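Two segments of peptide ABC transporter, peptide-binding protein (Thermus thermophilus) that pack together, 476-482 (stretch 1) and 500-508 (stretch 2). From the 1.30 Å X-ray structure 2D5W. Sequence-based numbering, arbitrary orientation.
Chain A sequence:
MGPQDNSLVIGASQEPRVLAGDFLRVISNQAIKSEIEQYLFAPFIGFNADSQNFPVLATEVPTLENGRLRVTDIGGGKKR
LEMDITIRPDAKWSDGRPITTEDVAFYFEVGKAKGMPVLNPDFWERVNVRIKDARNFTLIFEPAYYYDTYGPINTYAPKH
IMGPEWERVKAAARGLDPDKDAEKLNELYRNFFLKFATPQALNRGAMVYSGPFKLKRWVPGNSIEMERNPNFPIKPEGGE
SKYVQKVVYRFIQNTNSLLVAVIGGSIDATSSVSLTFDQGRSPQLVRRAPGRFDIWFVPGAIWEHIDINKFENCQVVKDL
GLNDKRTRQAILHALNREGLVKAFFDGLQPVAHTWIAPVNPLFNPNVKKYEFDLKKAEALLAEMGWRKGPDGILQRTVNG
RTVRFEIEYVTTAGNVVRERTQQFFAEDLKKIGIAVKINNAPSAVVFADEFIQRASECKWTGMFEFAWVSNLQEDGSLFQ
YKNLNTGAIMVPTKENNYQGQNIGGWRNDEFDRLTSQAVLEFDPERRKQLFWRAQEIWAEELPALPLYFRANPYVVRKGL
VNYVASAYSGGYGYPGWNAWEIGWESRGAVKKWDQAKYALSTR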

# COMPACT_ATOMS: atom_id res chain seq x y z
N GLY A 476 7.07 -0.74 11.70
CA GLY A 476 8.02 -1.78 11.33
C GLY A 476 7.36 -3.14 11.16
O GLY A 476 8.04 -4.15 11.03
N SER A 477 6.02 -3.16 11.13
CA SER A 477 5.29 -4.42 11.00
C SER A 477 5.60 -5.20 9.72
O SER A 477 5.36 -6.40 9.67
CB SER A 477 3.78 -4.19 11.12
OG SER A 477 3.29 -3.37 10.08
N LEU A 478 6.11 -4.53 8.69
CA LEU A 478 6.47 -5.23 7.46
C LEU A 478 7.56 -6.26 7.74
O LEU A 478 7.73 -7.23 6.99
CB LEU A 478 7.01 -4.25 6.41
CG LEU A 478 6.01 -3.37 5.66
CD1 LEU A 478 6.76 -2.44 4.72
CD2 LEU A 478 5.04 -4.25 4.87
N PHE A 479 8.29 -6.06 8.83
CA PHE A 479 9.39 -6.95 9.18
C PHE A 479 9.34 -7.57 10.56
O PHE A 479 10.32 -8.17 11.01
CB PHE A 479 10.71 -6.24 8.93
CG PHE A 479 10.90 -5.85 7.50
CD1 PHE A 479 10.69 -4.55 7.07
CD2 PHE A 479 11.20 -6.83 6.55
CE1 PHE A 479 10.76 -4.23 5.72
CE2 PHE A 479 11.27 -6.52 5.20
CZ PHE A 479 11.05 -5.21 4.79
N GLN A 480 8.22 -7.44 11.24
CA GLN A 480 8.08 -8.04 12.56
C GLN A 480 7.60 -9.47 12.41
O GLN A 480 6.82 -9.78 11.51
CB GLN A 480 7.04 -7.32 13.41
CG GLN A 480 7.38 -5.93 13.85
CD GLN A 480 6.24 -5.32 14.64
OE1 GLN A 480 5.08 -5.39 14.23
NE2 GLN A 480 6.56 -4.72 15.78
N TYR A 481 8.08 -10.35 13.28
CA TYR A 481 7.59 -11.71 13.27
C TYR A 481 6.35 -11.65 14.15
O TYR A 481 5.29 -12.17 13.80
CB TYR A 481 8.61 -12.68 13.87
CG TYR A 481 7.99 -14.01 14.25
CD1 TYR A 481 7.54 -14.90 13.27
CD2 TYR A 481 7.82 -14.35 15.59
CE1 TYR A 481 6.93 -16.10 13.63
CE2 TYR A 481 7.21 -15.55 15.95
CZ TYR A 481 6.76 -16.42 14.97
OH TYR A 481 6.16 -17.60 15.33
N LYS A 482 6.48 -10.98 15.29
CA LYS A 482 5.38 -10.84 16.23
C LYS A 482 5.44 -9.50 16.95
O LYS A 482 6.53 -9.01 17.29
CB LYS A 482 5.43 -11.96 17.27
CG LYS A 482 4.36 -11.88 18.34
CD LYS A 482 4.60 -12.91 19.45
CE LYS A 482 4.62 -14.33 18.90
NZ LYS A 482 4.89 -15.32 19.97
N GLY A 500 -1.14 -10.58 8.29
CA GLY A 500 0.12 -9.87 8.27
C GLY A 500 0.72 -9.58 6.91
O GLY A 500 0.28 -10.11 5.88
N GLN A 501 1.77 -8.76 6.91
CA GLN A 501 2.46 -8.35 5.69
C GLN A 501 3.95 -8.65 5.64
O GLN A 501 4.65 -8.14 4.76
CB GLN A 501 2.23 -6.86 5.44
CG GLN A 501 0.78 -6.49 5.17
CD GLN A 501 0.61 -5.00 4.93
OE1 GLN A 501 0.74 -4.19 5.85
NE2 GLN A 501 0.33 -4.64 3.68
N ASN A 502 4.46 -9.45 6.58
CA ASN A 502 5.87 -9.84 6.56
C ASN A 502 5.85 -11.03 5.59
O ASN A 502 5.97 -12.19 5.99
CB ASN A 502 6.32 -10.29 7.96
CG ASN A 502 7.80 -10.63 8.02
OD1 ASN A 502 8.45 -10.91 7.01
ND2 ASN A 502 8.35 -10.62 9.24
N ILE A 503 5.69 -10.70 4.31
CA ILE A 503 5.55 -11.69 3.25
C ILE A 503 6.75 -12.58 2.97
O ILE A 503 6.58 -13.66 2.40
CB ILE A 503 5.08 -11.00 1.94
CG1 ILE A 503 6.10 -9.95 1.49
CG2 ILE A 503 3.72 -10.33 2.17
CD1 ILE A 503 7.39 -10.50 0.96
N GLY A 504 7.93 -12.13 3.36
CA GLY A 504 9.15 -12.91 3.15
C GLY A 504 9.52 -13.82 4.31
O GLY A 504 10.51 -14.55 4.23
N GLY A 505 8.76 -13.76 5.40
CA GLY A 505 8.99 -14.62 6.55
C GLY A 505 10.20 -14.39 7.43
O GLY A 505 10.81 -15.34 7.90
N TRP A 506 10.56 -13.13 7.67
CA TRP A 506 11.71 -12.82 8.51
C TRP A 506 11.36 -12.84 9.99
O TRP A 506 10.24 -12.49 10.38
CB TRP A 506 12.26 -11.44 8.16
CG TRP A 506 13.59 -11.12 8.81
CD1 TRP A 506 14.74 -11.85 8.73
CD2 TRP A 506 13.92 -9.93 9.54
NE1 TRP A 506 15.77 -11.19 9.35
CE2 TRP A 506 15.30 -10.01 9.86
CE3 TRP A 506 13.20 -8.81 9.96
CZ2 TRP A 506 15.96 -9.00 10.58
CZ3 TRP A 506 13.86 -7.81 10.67
CH2 TRP A 506 15.23 -7.91 10.97
N ARG A 507 12.32 -13.25 10.81
CA ARG A 507 12.13 -13.23 12.25
C ARG A 507 13.42 -12.83 12.94
O ARG A 507 14.47 -13.45 12.77
CB ARG A 507 11.69 -14.59 12.80
CG ARG A 507 11.62 -14.57 14.33
CD ARG A 507 11.00 -15.81 14.94
NE ARG A 507 10.98 -15.70 16.39
CZ ARG A 507 10.36 -16.56 17.20
NH1 ARG A 507 10.40 -16.38 18.52
NH2 ARG A 507 9.71 -17.59 16.70
N ASN A 508 13.34 -11.75 13.72
CA ASN A 508 14.47 -11.27 14.50
C ASN A 508 13.84 -10.76 15.78
O ASN A 508 13.15 -9.73 15.78
CB ASN A 508 15.21 -10.14 13.77
CG ASN A 508 16.45 -9.69 14.52
OD1 ASN A 508 16.37 -9.01 15.54
ND2 ASN A 508 17.62 -10.08 14.01
O HOH W 1 2.71 -7.04 8.91
O HOH W 2 7.32 -7.29 4.37
O HOH W 3 11.40 -9.81 13.13

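Neither stretch forms a regular helix or strand. The two loops meet through side chains, waters and single backbone atoms. The backbones come closest at two places: Leu478 CA lies 4.7 Å from Asn502 CA, and Tyr481 CA lies 4.9 Å from Arg507 CA. Stretch 2 makes a type I beta turn from Asn502 to Gly505, closed by Gly505 N to Asn502 O at 3.3 Å. Gly505 has a positive phi, which favours glycine.

One direct hydrogen bond joins the stretches. Asn502 ND2 donates to Gln480 O at 2.9 Å, and the bond is nearly straight. The same amide also braces its own stretch. Asn502 OD1 accepts from Trp506 N at 3.1 Å, and Asn502 ND2 also donates to Trp506 O at 2.9 Å. One side chain thus ties the turn to the other loop. A CA-H...O contact adds to this, with Asn502 CA 3.2 Å from Leu478 O. Phe479 O lies 3.1 Å from Trp506 CE3, near the ring plane, where the slightly positive C-H edge suits a carbonyl oxygen.

Two waters bridge backbone groups across the contact, and a third lies between Phe479 O and Asn508 N. Water 1 donates to Ser477 O and accepts from Gln501 N, both at 2.8 Å. Water 2 donates to two carbonyls, Leu478 O at 2.7 Å and Gln501 O at 2.8 Å. Water 3 accepts from Asn508 N at 2.8 Å and lies 2.9 Å from Phe479 O.

Two side-chain contacts are apolar. Leu478 CD2 reaches Gln501 CB at 3.9 Å, although the Leu478 CA-to-CB bond points away. Phe479 CB packs on Trp506 CE3 at 3.7 Å.

At Tyr481 the contact is a stack. The Arg507 guanidinium lies flat on the ring, with planes 7° apart, so its cationic face meets the pi electrons. Arg507 CD sits over the same ring in a CH-pi contact.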